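Local coordinates for protein probable amidase (Thermus thermophilus, PDB 2DC0) that is a probable amidase of the amidase family, an alpha/beta protein built round a large mixed central sheet, here present in two copies, at residues 125-130 with 361-366; 171-176 with 395-400; 252-257 with 369-374; 286-291 with 328-333. All blocks are in the same frame, centred on the assembly; numbering follows the deposited sequence.

Contact 1 of 4, residues 125-130 with 361-366; sequences TGENPW and PPLGTE
Glu127 reaches across to the 361-366 loop and sets carboxylate oxygen OE2 at the end of the Gly364 N-H, its methylene chain slanting past the leucine branch. CG lies anti to the carbonyl carbon (chi1 -73°) and the chain is extended beyond it, which carries the carboxylate to the peptide while CG stays behind, 3.8 Å from Leu363 CD2. The polar end is set by one nearly straight bond: Gly364 N donates to Glu127 OE2 at 2.9 Å, with 174° at the hydrogen. The amide does not lie in the plane of the carboxylate but meets OE2 from above it. The same oxygen rests on the chain just before, 3.5 Å from Leu363 CA, and it is also hydrogen-bonded to Gln143 NE2, so two donors fix the rotation of the group. On the glutamate side Glu127 N donates to Thr125 OG1 at 3.0 Å, an ST turn. On the other side Pro362 O is gripped twice by one residue, by Thr365 N at 3.2 Å and by Thr365 OG1 at 2.6 Å, both reaching it from the same face of its carbonyl plane. Leu363 lies in addition on Arg135, and its backbone is bonded to Ser141, tying this loop to the long one that follows strand 110-115. The geometry is that of a type II beta turn from Pro362 to Thr365, with glycine at its third position and the amide of its central peptide bound by a carboxylate from a loop far away in the sequence.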
loop_
_atom_site.group_PDB
_atom_site.type_symbol
_atom_site.label_atom_id
_atom_site.label_comp_id
_atom_site.label_asym_id
_atom_site.label_seq_id
_atom_site.Cartn_x
_atom_site.Cartn_y
_atom_site.Cartn_z
ATOM N N THR A 125 -5.042 25.961 -5.195
ATOM C CA THR A 125 -5.132 27.167 -6.020
ATOM C C THR A 125 -3.999 28.148 -5.737
ATOM O O THR A 125 -3.496 28.809 -6.647
ATOM C CB THR A 125 -6.468 27.937 -5.815
ATOM O OG1 THR A 125 -6.511 28.482 -4.493
ATOM C CG2 THR A 125 -7.660 27.012 -6.023
ATOM N N GLY A 126 -3.598 28.243 -4.476
ATOM C CA GLY A 126 -2.549 29.178 -4.125
ATOM C C GLY A 126 -3.166 30.516 -3.764
ATOM O O GLY A 126 -2.464 31.483 -3.453
ATOM N N GLU A 127 -4.492 30.581 -3.828
ATOM C CA GLU A 127 -5.206 31.800 -3.468
ATOM C C GLU A 127 -5.404 31.728 -1.959
ATOM O O GLU A 127 -5.845 30.709 -1.428
ATOM C CB GLU A 127 -6.539 31.874 -4.212
ATOM C CG GLU A 127 -6.365 32.197 -5.689
ATOM C CD GLU A 127 -7.650 32.060 -6.476
ATOM O OE1 GLU A 127 -8.721 32.404 -5.932
ATOM O OE2 GLU A 127 -7.592 31.620 -7.646
ATOM N N ASN A 128 -5.060 32.811 -1.279
ATOM C CA ASN A 128 -5.120 32.873 0.174
ATOM C C ASN A 128 -5.556 34.284 0.579
ATOM O O ASN A 128 -4.861 35.259 0.304
ATOM C CB ASN A 128 -3.715 32.561 0.713
ATOM C CG ASN A 128 -3.669 32.407 2.218
ATOM O OD1 ASN A 128 -4.201 33.230 2.957
ATOM N ND2 ASN A 128 -2.996 31.355 2.681
ATOM N N PRO A 129 -6.722 34.410 1.233
ATOM C CA PRO A 129 -7.251 35.707 1.672
ATOM C C PRO A 129 -6.473 36.340 2.823
ATOM O O PRO A 129 -6.548 37.548 3.036
ATOM C CB PRO A 129 -8.687 35.376 2.064
ATOM C CG PRO A 129 -8.547 33.987 2.625
ATOM C CD PRO A 129 -7.636 33.316 1.610
ATOM N N TRP A 130 -5.726 35.527 3.563
ATOM C CA TRP A 130 -4.943 36.032 4.690
ATOM C C TRP A 130 -3.637 36.692 4.255
ATOM O O TRP A 130 -3.313 37.798 4.679
ATOM C CB TRP A 130 -4.614 34.891 5.658
ATOM C CG TRP A 130 -5.801 34.216 6.283
ATOM C CD1 TRP A 130 -5.967 32.874 6.476
ATOM C CD2 TRP A 130 -6.979 34.845 6.810
ATOM N NE1 TRP A 130 -7.176 32.627 7.088
ATOM C CE2 TRP A 130 -7.819 33.818 7.305
ATOM C CE3 TRP A 130 -7.408 36.177 6.913
ATOM C CZ2 TRP A 130 -9.064 34.078 7.892
ATOM C CZ3 TRP A 130 -8.651 36.438 7.500
ATOM C CH2 TRP A 130 -9.463 35.390 7.981
ATOM N N PRO A 361 -4.790 28.538 -14.768
ATOM C CA PRO A 361 -5.890 29.445 -15.117
ATOM C C PRO A 361 -5.883 30.771 -14.347
ATOM O O PRO A 361 -5.159 30.931 -13.362
ATOM C CB PRO A 361 -7.121 28.609 -14.794
ATOM C CG PRO A 361 -6.697 27.885 -13.569
ATOM C CD PRO A 361 -5.248 27.478 -13.849
ATOM N N PRO A 362 -6.684 31.749 -14.803
ATOM C CA PRO A 362 -6.757 33.048 -14.132
ATOM C C PRO A 362 -7.180 32.895 -12.672
ATOM O O PRO A 362 -7.913 31.962 -12.316
ATOM C CB PRO A 362 -7.814 33.796 -14.943
ATOM C CG PRO A 362 -7.603 33.267 -16.323
ATOM C CD PRO A 362 -7.407 31.777 -16.088
ATOM N N LEU A 363 -6.719 33.808 -11.825
ATOM C CA LEU A 363 -7.098 33.761 -10.419
ATOM C C LEU A 363 -8.625 33.835 -10.387
ATOM O O LEU A 363 -9.221 34.517 -11.213
ATOM C CB LEU A 363 -6.501 34.959 -9.672
ATOM C CG LEU A 363 -4.970 34.956 -9.562
ATOM C CD1 LEU A 363 -4.460 36.317 -9.115
ATOM C CD2 LEU A 363 -4.555 33.872 -8.577
ATOM N N GLY A 364 -9.245 33.107 -9.460
ATOM C CA GLY A 364 -10.694 33.130 -9.332
ATOM C C GLY A 364 -11.474 32.180 -10.224
ATOM O O GLY A 364 -12.702 32.152 -10.170
ATOM N N THR A 365 -10.780 31.395 -11.040
ATOM C CA THR A 365 -11.449 30.457 -11.944
ATOM C C THR A 365 -11.973 29.247 -11.175
ATOM O O THR A 365 -11.201 28.420 -10.691
ATOM C CB THR A 365 -10.493 29.981 -13.045
ATOM O OG1 THR A 365 -9.932 31.120 -13.706
ATOM C CG2 THR A 365 -11.228 29.137 -14.066
ATOM N N GLU A 366 -13.292 29.137 -11.078
ATOM C CA GLU A 366 -13.903 28.044 -10.342
ATOM C C GLU A 366 -14.304 26.858 -11.205
ATOM O O GLU A 366 -14.444 25.749 -10.703
ATOM C CB GLU A 366 -15.105 28.569 -9.568
ATOM C CG GLU A 366 -14.734 29.695 -8.620
ATOM C CD GLU A 366 -15.905 30.160 -7.797
ATOM O OE1 GLU A 366 -16.959 30.463 -8.393
ATOM O OE2 GLU A 366 -15.766 30.229 -6.557
#

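Contact 2 of 4, residues 171-176 with 395-400; sequences SIRIPA and TLALPF
Arg173 lays the first part of its chain over the Ala397 methyl, with CB and CG each 3.7 Å from Ala397 CB. Its CG stands anti to the carbonyl carbon (chi1 -63°), which runs the chain past the alanine in the direction of Thr395; the bend at chi3 then turns the guanidinium aside. The Arg173 and Thr395 side chains cross at about a right angle: Arg173 CD is 3.8 Å from Thr395 CG2, and Arg173 NH1 is 3.9 Å from the same methyl, which approaches the guanidinium obliquely. Thr395 presents its methyl to the arginine, while its hydroxyl is hydrogen-bonded to Val393 O. One turn further along the helix, Ala176 CB closes on Ala397 CB at 4.4 Å. The contact thus seats the first turn of helix 173-179 on strand 395-403, one of the middle strands of the mixed sheet at the heart of the amidase fold, near the centre of the chain. Ala397 and Thr395 point their side chains at the helix; Arg173 CA and Ala397 CA are 5.2 Å apart, an approach consistent with the small Ala397 side chain. The strand lies between 182-185 and 406-413, to which its backbone is hydrogen-bonded. The buried charge of Arg173 is met by Asp167, which forms a salt bridge with NH2, while NH1 donates to Thr385 O; Phe388 of helix 386-390 touches both Arg173 and Thr395.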
loop_
_atom_site.group_PDB
_atom_site.type_symbol
_atom_site.label_atom_id
_atom_site.label_comp_id
_atom_site.label_asym_id
_atom_site.label_seq_id
_atom_site.Cartn_x
_atom_site.Cartn_y
_atom_site.Cartn_z
ATOM N N SER A 171 0.291 18.705 -4.132
ATOM C CA SER A 171 0.829 20.001 -3.733
ATOM C C SER A 171 2.264 20.362 -4.108
ATOM O O SER A 171 2.685 21.501 -3.913
ATOM C CB SER A 171 0.599 20.199 -2.243
ATOM O OG SER A 171 -0.763 20.554 -2.043
ATOM N N ILE A 172 3.018 19.404 -4.635
ATOM C CA ILE A 172 4.377 19.678 -5.092
ATOM C C ILE A 172 4.348 19.668 -6.626
ATOM O O ILE A 172 4.822 20.593 -7.278
ATOM C CB ILE A 172 5.385 18.602 -4.602
ATOM C CG1 ILE A 172 5.839 18.928 -3.178
ATOM C CG2 ILE A 172 6.592 18.524 -5.533
ATOM C CD1 ILE A 172 6.524 17.778 -2.441
ATOM N N ARG A 173 3.775 18.613 -7.193
ATOM C CA ARG A 173 3.698 18.464 -8.640
ATOM C C ARG A 173 2.846 19.520 -9.351
ATOM O O ARG A 173 3.242 20.034 -10.401
ATOM C CB ARG A 173 3.204 17.051 -8.962
ATOM C CG ARG A 173 4.185 15.984 -8.473
ATOM C CD ARG A 173 3.533 14.615 -8.333
ATOM N NE ARG A 173 2.638 14.561 -7.179
ATOM C CZ ARG A 173 1.591 13.749 -7.093
ATOM N NH1 ARG A 173 1.309 12.926 -8.102
ATOM N NH2 ARG A 173 0.822 13.758 -6.005
ATOM N N ILE A 174 1.691 19.858 -8.786
ATOM C CA ILE A 174 0.813 20.852 -9.402
ATOM C C ILE A 174 1.482 22.225 -9.542
ATOM O O ILE A 174 1.516 22.792 -10.629
ATOM C CB ILE A 174 -0.520 20.968 -8.615
ATOM C CG1 ILE A 174 -1.290 19.642 -8.757
ATOM C CG2 ILE A 174 -1.365 22.129 -9.153
ATOM C CD1 ILE A 174 -2.396 19.455 -7.758
ATOM N N PRO A 175 2.021 22.781 -8.444
ATOM C CA PRO A 175 2.664 24.091 -8.589
ATOM C C PRO A 175 3.905 24.028 -9.483
ATOM O O PRO A 175 4.222 24.992 -10.188
ATOM C CB PRO A 175 2.971 24.504 -7.144
ATOM C CG PRO A 175 3.088 23.202 -6.418
ATOM C CD PRO A 175 1.990 22.355 -7.034
ATOM N N ALA A 176 4.602 22.894 -9.472
ATOM C CA ALA A 176 5.780 22.742 -10.325
ATOM C C ALA A 176 5.324 22.844 -11.774
ATOM O O ALA A 176 5.925 23.560 -12.571
ATOM C CB ALA A 176 6.451 21.383 -10.078
ATOM N N THR A 395 6.852 9.965 -7.674
ATOM C CA THR A 395 6.346 10.642 -8.860
ATOM C C THR A 395 7.059 11.966 -9.111
ATOM O O THR A 395 7.136 12.825 -8.234
ATOM C CB THR A 395 4.839 10.901 -8.732
ATOM O OG1 THR A 395 4.185 9.688 -8.332
ATOM C CG2 THR A 395 4.271 11.365 -10.064
ATOM N N LEU A 396 7.580 12.116 -10.322
ATOM C CA LEU A 396 8.290 13.322 -10.714
ATOM C C LEU A 396 7.434 14.194 -11.624
ATOM O O LEU A 396 6.688 13.679 -12.458
ATOM C CB LEU A 396 9.567 12.939 -11.470
ATOM C CG LEU A 396 10.402 14.081 -12.041
ATOM C CD1 LEU A 396 11.064 14.835 -10.884
ATOM C CD2 LEU A 396 11.469 13.531 -12.984
ATOM N N ALA A 397 7.528 15.510 -11.450
ATOM C CA ALA A 397 6.818 16.438 -12.325
ATOM C C ALA A 397 7.904 17.306 -12.959
ATOM O O ALA A 397 8.732 17.874 -12.252
ATOM C CB ALA A 397 5.835 17.314 -11.527
ATOM N N LEU A 398 7.927 17.362 -14.286
ATOM C CA LEU A 398 8.892 18.191 -15.007
ATOM C C LEU A 398 8.221 18.815 -16.224
ATOM O O LEU A 398 7.297 18.235 -16.799
ATOM C CB LEU A 398 10.120 17.371 -15.451
ATOM C CG LEU A 398 10.003 15.937 -15.997
ATOM C CD1 LEU A 398 8.764 15.741 -16.824
ATOM C CD2 LEU A 398 11.266 15.653 -16.818
ATOM N N PRO A 399 8.677 20.010 -16.636
ATOM C CA PRO A 399 8.105 20.712 -17.793
ATOM C C PRO A 399 8.232 19.935 -19.085
ATOM O O PRO A 399 9.276 19.351 -19.352
ATOM C CB PRO A 399 8.901 22.019 -17.845
ATOM C CG PRO A 399 9.370 22.203 -16.435
ATOM C CD PRO A 399 9.759 20.807 -16.031
ATOM N N PHE A 400 7.178 19.931 -19.895
ATOM C CA PHE A 400 7.247 19.214 -21.158
ATOM C C PHE A 400 6.545 19.954 -22.294
ATOM O O PHE A 400 6.748 19.631 -23.463
ATOM C CB PHE A 400 6.674 17.794 -20.994
ATOM C CG PHE A 400 5.209 17.669 -21.340
ATOM C CD1 PHE A 400 4.811 17.234 -22.603
ATOM C CD2 PHE A 400 4.230 17.950 -20.391
ATOM C CE1 PHE A 400 3.459 17.076 -22.912
ATOM C CE2 PHE A 400 2.878 17.796 -20.689
ATOM C CZ PHE A 400 2.490 17.357 -21.950
#

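Contact 3 of 4, residues 252-257 with 369-374; sequences EVRKAF and ELESGR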
loop_
_atom_site.group_PDB
_atom_site.type_symbol
_atom_site.label_atom_id
_atom_site.label_comp_id
_atom_site.label_asym_id
_atom_site.label_seq_id
_atom_site.Cartn_x
_atom_site.Cartn_y
_atom_site.Cartn_z
ATOM N N GLU A 252 -5.952 21.198 -25.612
ATOM C CA GLU A 252 -4.575 21.581 -25.932
ATOM C C GLU A 252 -3.503 20.733 -25.247
ATOM O O GLU A 252 -2.464 20.448 -25.843
ATOM C CB GLU A 252 -4.330 23.063 -25.610
ATOM C CG GLU A 252 -5.140 24.057 -26.454
ATOM C CD GLU A 252 -5.066 23.770 -27.952
ATOM O OE1 GLU A 252 -3.947 23.638 -28.496
ATOM O OE2 GLU A 252 -6.134 23.688 -28.592
ATOM N N VAL A 253 -3.737 20.351 -23.996
ATOM C CA VAL A 253 -2.772 19.523 -23.281
ATOM C C VAL A 253 -2.832 18.126 -23.886
ATOM O O VAL A 253 -1.816 17.434 -23.993
ATOM C CB VAL A 253 -3.079 19.494 -21.765
ATOM C CG1 VAL A 253 -2.275 18.402 -21.070
ATOM C CG2 VAL A 253 -2.734 20.854 -21.155
ATOM N N ARG A 254 -4.026 17.722 -24.304
ATOM C CA ARG A 254 -4.200 16.422 -24.937
ATOM C C ARG A 254 -3.312 16.373 -26.176
ATOM O O ARG A 254 -2.646 15.376 -26.439
ATOM C CB ARG A 254 -5.653 16.235 -25.368
ATOM C CG ARG A 254 -5.909 14.936 -26.097
ATOM C CD ARG A 254 -6.672 14.004 -25.190
ATOM N NE ARG A 254 -5.913 12.822 -24.847
ATOM C CZ ARG A 254 -6.291 11.953 -23.918
ATOM N NH1 ARG A 254 -7.419 12.152 -23.243
ATOM N NH2 ARG A 254 -5.549 10.884 -23.675
ATOM N N LYS A 255 -3.319 17.459 -26.942
ATOM C CA LYS A 255 -2.515 17.534 -28.158
ATOM C C LYS A 255 -1.021 17.509 -27.852
ATOM O O LYS A 255 -0.252 16.819 -28.529
ATOM C CB LYS A 255 -2.883 18.795 -28.951
ATOM C CG LYS A 255 -4.308 18.738 -29.512
ATOM C CD LYS A 255 -4.831 20.104 -29.951
ATOM C CE LYS A 255 -4.040 20.680 -31.113
ATOM N NZ LYS A 255 -4.654 21.968 -31.558
ATOM N N ALA A 256 -0.605 18.251 -26.831
ATOM C CA ALA A 256 0.809 18.271 -26.464
ATOM C C ALA A 256 1.255 16.887 -26.002
ATOM O O ALA A 256 2.322 16.412 -26.383
ATOM C CB ALA A 256 1.057 19.293 -25.362
ATOM N N PHE A 257 0.433 16.236 -25.187
ATOM C CA PHE A 257 0.777 14.915 -24.681
ATOM C C PHE A 257 0.868 13.902 -25.819
ATOM O O PHE A 257 1.790 13.072 -25.856
ATOM C CB PHE A 257 -0.260 14.464 -23.655
ATOM C CG PHE A 257 0.077 13.162 -22.981
ATOM C CD1 PHE A 257 1.274 13.005 -22.289
ATOM C CD2 PHE A 257 -0.822 12.104 -23.007
ATOM C CE1 PHE A 257 1.567 11.814 -21.633
ATOM C CE2 PHE A 257 -0.538 10.910 -22.355
ATOM C CZ PHE A 257 0.658 10.763 -21.667
ATOM N N GLU A 369 -12.808 24.220 -18.686
ATOM C CA GLU A 369 -13.253 23.478 -19.851
ATOM C C GLU A 369 -12.328 22.315 -20.184
ATOM O O GLU A 369 -11.184 22.523 -20.586
ATOM C CB GLU A 369 -13.335 24.410 -21.065
ATOM C CG GLU A 369 -14.719 24.966 -21.342
ATOM C CD GLU A 369 -15.723 23.872 -21.649
ATOM O OE1 GLU A 369 -15.464 23.062 -22.568
ATOM O OE2 GLU A 369 -16.768 23.821 -20.968
ATOM N N LEU A 370 -12.822 21.095 -20.009
ATOM C CA LEU A 370 -12.045 19.910 -20.340
ATOM C C LEU A 370 -12.581 19.388 -21.667
ATOM O O LEU A 370 -13.612 19.855 -22.150
ATOM C CB LEU A 370 -12.200 18.827 -19.269
ATOM C CG LEU A 370 -11.719 19.173 -17.858
ATOM C CD1 LEU A 370 -11.837 17.947 -16.967
ATOM C CD2 LEU A 370 -10.272 19.655 -17.917
ATOM N N GLU A 371 -11.888 18.415 -22.248
ATOM C CA GLU A 371 -12.308 17.845 -23.519
ATOM C C GLU A 371 -13.698 17.209 -23.420
ATOM O O GLU A 371 -14.382 17.027 -24.430
ATOM C CB GLU A 371 -11.271 16.812 -23.997
ATOM C CG GLU A 371 -11.172 15.548 -23.141
ATOM C CD GLU A 371 -9.815 14.866 -23.256
ATOM O OE1 GLU A 371 -9.176 14.988 -24.321
ATOM O OE2 GLU A 371 -9.387 14.197 -22.289
ATOM N N SER A 372 -14.119 16.900 -22.198
ATOM C CA SER A 372 -15.418 16.273 -21.959
ATOM C C SER A 372 -16.485 17.233 -21.428
ATOM O O SER A 372 -17.591 16.807 -21.098
ATOM C CB SER A 372 -15.258 15.122 -20.967
ATOM O OG SER A 372 -14.754 15.610 -19.736
ATOM N N GLY A 373 -16.156 18.518 -21.337
ATOM C CA GLY A 373 -17.116 19.489 -20.841
ATOM C C GLY A 373 -16.630 20.236 -19.611
ATOM O O GLY A 373 -15.501 20.035 -19.164
ATOM N N ARG A 374 -17.481 21.096 -19.058
ATOM C CA ARG A 374 -17.111 21.874 -17.879
ATOM C C ARG A 374 -16.861 20.972 -16.681
ATOM O O ARG A 374 -17.442 19.896 -16.572
ATOM C CB ARG A 374 -18.205 22.890 -17.530
ATOM C CG ARG A 374 -18.626 23.776 -18.691
ATOM C CD ARG A 374 -19.192 25.104 -18.206
ATOM N NE ARG A 374 -18.158 25.940 -17.600
ATOM C CZ ARG A 374 -17.093 26.404 -18.249
ATOM N NH1 ARG A 374 -16.916 26.117 -19.534
ATOM N NH2 ARG A 374 -16.200 27.152 -17.614
#
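A beta hairpin with a two-residue loop, Glu371 at the first corner of its type I turn, is joined to the surface of helix 251-263 through a salt bridge from Glu371 to Arg254. Strands 367-370 and 373-376 form the hairpin; Leu370 and Gly373 exchange a pair of backbone bonds of 3.0 Å each, Leu370 N to Gly373 O and Gly373 N to Leu370 O. Across the contact Arg254 NH1 donates to Glu371 OE2 at 3.0 Å, but the bond is bent, with 135° at the hydrogen. The oxygen is met on its syn side, and the carboxylate sits at the edge of the guanidinium, the two planes 26° apart and so nearly coplanar. Glu371 gets there by an extended chain beyond CG. OE2 takes a second donor, the backbone N of Leu249, and the backbone of Glu371 is bonded to Leu249 as well, so the turn is held also by the loop preceding the helix. Around this pair, Arg254 lies on Leu242 and Leu245 of helix 242-245, while Val253 and Phe257, inward on the same helix, pack on Pro354 at the end of strand 350-354.

Contact 4 of 4, residues 286-291 with 328-333; sequences TRLVRY and RDAVAE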
loop_
_atom_site.group_PDB
_atom_site.type_symbol
_atom_site.label_atom_id
_atom_site.label_comp_id
_atom_site.label_asym_id
_atom_site.label_seq_id
_atom_site.Cartn_x
_atom_site.Cartn_y
_atom_site.Cartn_z
ATOM N N THR A 286 -10.441 12.288 -1.149
ATOM C CA THR A 286 -11.068 13.413 -0.472
ATOM C C THR A 286 -11.526 13.096 0.952
ATOM O O THR A 286 -11.190 13.817 1.891
ATOM C CB THR A 286 -12.251 13.931 -1.288
ATOM O OG1 THR A 286 -11.776 14.361 -2.568
ATOM C CG2 THR A 286 -12.926 15.108 -0.583
ATOM N N ARG A 287 -12.280 12.014 1.115
ATOM C CA ARG A 287 -12.766 11.647 2.439
ATOM C C ARG A 287 -11.637 11.280 3.391
ATOM O O ARG A 287 -11.622 11.713 4.541
ATOM C CB ARG A 287 -13.757 10.483 2.339
ATOM C CG ARG A 287 -14.932 10.787 1.434
ATOM C CD ARG A 287 -16.043 9.757 1.562
ATOM N NE ARG A 287 -17.172 10.100 0.698
ATOM C CZ ARG A 287 -18.413 9.653 0.869
ATOM N NH1 ARG A 287 -18.694 8.839 1.879
ATOM N NH2 ARG A 287 -19.375 10.021 0.035
ATOM N N LEU A 288 -10.683 10.492 2.910
ATOM C CA LEU A 288 -9.574 10.073 3.745
ATOM C C LEU A 288 -8.757 11.261 4.252
ATOM O O LEU A 288 -8.493 11.371 5.446
ATOM C CB LEU A 288 -8.681 9.095 2.969
ATOM C CG LEU A 288 -7.716 8.270 3.825
ATOM C CD1 LEU A 288 -7.251 7.027 3.074
ATOM C CD2 LEU A 288 -6.539 9.146 4.215
ATOM N N VAL A 289 -8.372 12.153 3.343
ATOM C CA VAL A 289 -7.579 13.324 3.697
ATOM C C VAL A 289 -8.346 14.329 4.566
ATOM O O VAL A 289 -7.828 14.795 5.580
ATOM C CB VAL A 289 -7.047 14.029 2.417
ATOM C CG1 VAL A 289 -6.489 15.418 2.755
ATOM C CG2 VAL A 289 -5.935 13.174 1.788
ATOM N N ARG A 290 -9.569 14.673 4.176
ATOM C CA ARG A 290 -10.349 15.630 4.964
ATOM C C ARG A 290 -10.599 15.115 6.376
ATOM O O ARG A 290 -10.585 15.893 7.331
ATOM C CB ARG A 290 -11.678 15.938 4.275
ATOM C CG ARG A 290 -11.499 16.767 3.013
ATOM C CD ARG A 290 -12.820 17.103 2.370
ATOM N NE ARG A 290 -12.654 18.026 1.255
ATOM C CZ ARG A 290 -13.630 18.371 0.425
ATOM N NH1 ARG A 290 -14.844 17.862 0.588
ATOM N NH2 ARG A 290 -13.391 19.222 -0.566
ATOM N N TYR A 291 -10.824 13.809 6.512
ATOM C CA TYR A 291 -11.056 13.228 7.828
ATOM C C TYR A 291 -9.827 13.429 8.707
ATOM O O TYR A 291 -9.940 13.913 9.835
ATOM C CB TYR A 291 -11.350 11.728 7.733
ATOM C CG TYR A 291 -11.584 11.078 9.088
ATOM C CD1 TYR A 291 -12.847 11.091 9.681
ATOM C CD2 TYR A 291 -10.532 10.490 9.793
ATOM C CE1 TYR A 291 -13.061 10.535 10.946
ATOM C CE2 TYR A 291 -10.733 9.929 11.060
ATOM C CZ TYR A 291 -12.002 9.960 11.627
ATOM O OH TYR A 291 -12.207 9.421 12.873
ATOM N N ARG A 328 -12.876 4.376 7.977
ATOM C CA ARG A 328 -12.548 2.960 7.812
ATOM C C ARG A 328 -12.814 2.516 6.375
ATOM O O ARG A 328 -12.030 1.757 5.799
ATOM C CB ARG A 328 -13.362 2.094 8.781
ATOM C CG ARG A 328 -12.831 2.102 10.211
ATOM C CD ARG A 328 -13.545 1.073 11.076
ATOM N NE ARG A 328 -14.831 1.555 11.576
ATOM C CZ ARG A 328 -16.017 1.080 11.204
ATOM N NH1 ARG A 328 -16.104 0.099 10.315
ATOM N NH2 ARG A 328 -17.120 1.577 11.740
ATOM N N ASP A 329 -13.921 2.994 5.801
ATOM C CA ASP A 329 -14.281 2.655 4.422
ATOM C C ASP A 329 -13.252 3.238 3.456
ATOM O O ASP A 329 -12.820 2.572 2.506
ATOM C CB ASP A 329 -15.669 3.203 4.063
ATOM C CG ASP A 329 -16.796 2.462 4.767
ATOM O OD1 ASP A 329 -16.565 1.332 5.239
ATOM O OD2 ASP A 329 -17.917 3.009 4.834
ATOM N N ALA A 330 -12.867 4.489 3.699
ATOM C CA ALA A 330 -11.880 5.153 2.856
ATOM C C ALA A 330 -10.566 4.381 2.916
ATOM O O ALA A 330 -9.917 4.170 1.894
ATOM C CB ALA A 330 -11.671 6.596 3.327
ATOM N N VAL A 331 -10.180 3.966 4.121
ATOM C CA VAL A 331 -8.944 3.210 4.321
ATOM C C VAL A 331 -8.975 1.882 3.551
ATOM O O VAL A 331 -7.975 1.474 2.954
ATOM C CB VAL A 331 -8.707 2.931 5.825
ATOM C CG1 VAL A 331 -7.564 1.940 6.011
ATOM C CG2 VAL A 331 -8.384 4.243 6.543
ATOM N N ALA A 332 -10.126 1.215 3.566
ATOM C CA ALA A 332 -10.282 -0.052 2.866
ATOM C C ALA A 332 -10.323 0.178 1.352
ATOM O O ALA A 332 -9.763 -0.602 0.585
ATOM C CB ALA A 332 -11.569 -0.760 3.330
ATOM N N GLU A 333 -10.995 1.241 0.926
ATOM C CA GLU A 333 -11.087 1.548 -0.495
ATOM C C GLU A 333 -9.713 1.881 -1.070
ATOM O O GLU A 333 -9.439 1.592 -2.238
ATOM C CB GLU A 333 -12.052 2.715 -0.742
ATOM C CG GLU A 333 -13.521 2.388 -0.476
ATOM C CD GLU A 333 -14.003 1.161 -1.243
ATOM O OE1 GLU A 333 -13.742 1.073 -2.463
ATOM O OE2 GLU A 333 -14.651 0.283 -0.626
#
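Thr286 OG1 is held by two groups, Tyr282 O one turn back and Arg378 NH1, and two residues further along the same helix Leu288 meets Ala330, CB to CB at 3.9 Å. The two helix segments run in roughly opposite directions and come close here, with Leu288 CA and Ala330 CA 5.5 Å apart, a spacing that the alanine methyl permits. Ala330 CB also lies 4.0 Å from Leu288 N, so it sits against the backbone of the partner helix as well as its side chain. From this point Leu288 places CG anti to its own nitrogen (chi1 -163°) and passes alongside the other helix: CD1 comes to 4.1 Å from Ala330 O and 4.4 Å from Val331 CA. The contact is apolar and buried, with no hydrogen bond between the segments. Tyr327 and Arg334 of helix 324-345 also touch Leu288, and Tyr291, one turn on, stacks its ring on that of Tyr327. Two acidic residues of helix 324-345 also reach the second subunit: Asp329 OD1 and Glu333 OE2 form salt bridges with its Arg201, and Val331 packs on Arg334 of that subunit. The arrangement is close packing at an alanine of two helices, 281-296 and 324-345, that are clearly inclined to each other, with helix 324-345 forming part of the subunit interface.

Along the chain the first segments come in the order 1, 2, 3, 4, and their partners return as 4, 1, 3, 2, so contact 2 encloses contacts 3 and 4. Contact 2 lies deep, its centre about 6 Å from the centre of the chain, and joins helix 173-179 to the central sheet; the centres of the others lie about 17 to 23 Å out. Contacts 2 and 3, centres 18 Å apart, touch: Phe400 CE1 packs 3.9 Å from Phe257 CA. Contacts 1 and 3 tie the chain running from the 361-366 loop into the hairpin to other surface parts. Contact 4, its centre 24 to 29 Å from the others, joins two helices at the dimer interface.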